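Local coordinates for protein O-methyltransferase, putative (Bacillus cereus, PDB 3DUW) that probably transfers a methyl group from S-adenosylmethionine to a hydroxyl of its substrate, and binds the product S-adenosyl-L-homocysteine, at residues D22-E27 against L76-S81. Sequence-based numbering, arbitrary orientation.
Sequences DSTLEE and LARGLS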
loop_
_atom_site.group_PDB
_atom_site.type_symbol
_atom_site.label_atom_id
_atom_site.label_comp_id
_atom_site.label_asym_id
_atom_site.label_seq_id
_atom_site.Cartn_x
_atom_site.Cartn_y
_atom_site.Cartn_z
ATOM N N ASP A 22 -8.347 10.339 17.905
ATOM C CA ASP A 22 -9.314 11.126 17.146
ATOM C C ASP A 22 -10.712 10.895 17.712
ATOM O O ASP A 22 -11.363 9.904 17.381
ATOM C CB ASP A 22 -9.280 10.701 15.676
ATOM C CG ASP A 22 -10.072 11.629 14.782
ATOM O OD1 ASP A 22 -11.162 12.073 15.196
ATOM O OD2 ASP A 22 -9.610 11.908 13.655
ATOM N N SER A 23 -11.175 11.811 18.557
ATOM C CA SER A 23 -12.492 11.671 19.168
ATOM C C SER A 23 -13.617 11.616 18.140
ATOM O O SER A 23 -14.639 10.969 18.367
ATOM C CB SER A 23 -12.747 12.816 20.152
ATOM O OG SER A 23 -12.792 14.066 19.490
ATOM N N THR A 24 -13.438 12.301 17.016
ATOM C CA THR A 24 -14.452 12.301 15.969
ATOM C C THR A 24 -14.653 10.895 15.410
ATOM O O THR A 24 -15.785 10.423 15.288
ATOM C CB THR A 24 -14.074 13.257 14.819
ATOM O OG1 THR A 24 -14.077 14.606 15.305
ATOM C CG2 THR A 24 -15.065 13.134 13.670
ATOM N N LEU A 25 -13.558 10.222 15.070
ATOM C CA LEU A 25 -13.660 8.872 14.534
ATOM C C LEU A 25 -14.120 7.878 15.591
ATOM O O LEU A 25 -14.771 6.887 15.268
ATOM C CB LEU A 25 -12.329 8.433 13.923
ATOM C CG LEU A 25 -12.061 9.069 12.556
ATOM C CD1 LEU A 25 -10.716 8.600 12.020
ATOM C CD2 LEU A 25 -13.179 8.691 11.588
ATOM N N GLU A 26 -13.786 8.140 16.850
ATOM C CA GLU A 26 -14.216 7.265 17.933
ATOM C C GLU A 26 -15.739 7.329 18.013
ATOM O O GLU A 26 -16.402 6.307 18.179
ATOM C CB GLU A 26 -13.611 7.711 19.265
ATOM C CG GLU A 26 -12.175 7.263 19.487
ATOM C CD GLU A 26 -11.623 7.731 20.818
ATOM O OE1 GLU A 26 -12.336 7.610 21.839
ATOM O OE2 GLU A 26 -10.473 8.213 20.845
ATOM N N GLU A 27 -16.286 8.535 17.893
ATOM C CA GLU A 27 -17.735 8.715 17.940
ATOM C C GLU A 27 -18.382 7.975 16.781
ATOM O O GLU A 27 -19.410 7.321 16.947
ATOM C CB GLU A 27 -18.114 10.191 17.829
ATOM C CG GLU A 27 -17.812 11.046 19.034
ATOM C CD GLU A 27 -18.287 12.471 18.836
ATOM O OE1 GLU A 27 -17.887 13.099 17.830
ATOM O OE2 GLU A 27 -19.060 12.963 19.680
ATOM N N LEU A 76 -10.852 8.776 3.522
ATOM C CA LEU A 76 -10.633 9.146 2.127
ATOM C C LEU A 76 -10.801 10.647 1.910
ATOM O O LEU A 76 -9.957 11.296 1.289
ATOM C CB LEU A 76 -11.608 8.389 1.220
ATOM C CG LEU A 76 -11.378 6.880 1.077
ATOM C CD1 LEU A 76 -12.586 6.230 0.431
ATOM C CD2 LEU A 76 -10.131 6.631 0.243
ATOM N N ALA A 77 -11.890 11.198 2.434
ATOM C CA ALA A 77 -12.164 12.621 2.277
ATOM C C ALA A 77 -11.075 13.484 2.904
ATOM O O ALA A 77 -10.739 14.548 2.384
ATOM C CB ALA A 77 -13.513 12.960 2.886
ATOM N N ARG A 78 -10.516 13.028 4.017
ATOM C CA ARG A 78 -9.473 13.792 4.681
ATOM C C ARG A 78 -8.167 13.813 3.896
ATOM O O ARG A 78 -7.246 14.557 4.236
ATOM C CB ARG A 78 -9.250 13.253 6.091
ATOM C CG ARG A 78 -10.361 13.632 7.047
ATOM C CD ARG A 78 -10.152 13.028 8.415
ATOM N NE ARG A 78 -11.074 13.597 9.390
ATOM C CZ ARG A 78 -11.135 13.225 10.663
ATOM N NH1 ARG A 78 -10.328 12.279 11.116
ATOM N NH2 ARG A 78 -11.999 13.805 11.484
ATOM N N GLY A 79 -8.093 13.006 2.842
ATOM C CA GLY A 79 -6.897 12.980 2.020
ATOM C C GLY A 79 -6.967 13.998 0.892
ATOM O O GLY A 79 -5.974 14.239 0.201
ATOM N N LEU A 80 -8.144 14.593 0.704
ATOM C CA LEU A 80 -8.361 15.600 -0.340
ATOM C C LEU A 80 -7.855 16.975 0.100
ATOM O O LEU A 80 -7.619 17.202 1.288
ATOM C CB LEU A 80 -9.853 15.700 -0.668
ATOM C CG LEU A 80 -10.567 14.429 -1.132
ATOM C CD1 LEU A 80 -12.066 14.678 -1.154
ATOM C CD2 LEU A 80 -10.067 14.014 -2.507
ATOM N N SER A 81 -7.718 17.896 -0.854
ATOM C CA SER A 81 -7.231 19.244 -0.549
ATOM C C SER A 81 -8.056 20.402 -1.128
ATOM O O SER A 81 -8.864 21.009 -0.425
ATOM C CB SER A 81 -5.775 19.389 -1.006
ATOM O OG SER A 81 -5.654 19.217 -2.406
HETATM O O HOH W 1 -10.991 14.606 14.018
#
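Arg-78 reaches across to the N-terminus of the helix that begins at Ser-23 and meets the carboxylate of Asp-22 in a salt bridge. Its chain, extended from CG to NE, spans the distance between backbones whose nearest CA atoms, of Leu-25 and Arg-78, are 11.8 Å apart. Arg-78 NH1 gives a hydrogen bond of 2.7 Å to OD2 of Asp-22, on the syn side but tilted out of the carboxylate plane, so the bond is somewhat bent; the two flat groups lie nearly coplanar, 16° apart. The second arm is bridged: a water accepts a weak bond from Arg-78 NH2 and donates to Asp-22 OD1 over 2.8 Å. Asp-22 is also the N-cap: its OD1 accepts from Leu-25 N at 3.0 Å from above the carboxylate plane, so one carboxylate both caps the helix and holds the arginine. Thr-24 brings its methyl CG2 to 3.8 Å from Arg-78 NH2, while Leu-25 CD1 lies as close to NH1. Beyond them, Leu-25 packs on Tyr-71, Ile-74 and Trp-75 of helix 71-77, and Arg-78 touches Gln-51 of helix 44-57, so that the contact ties helix 23-34 to the type I turn from Ala-77 to Leu-80, on the flank of the Rossmann-like methyltransferase fold.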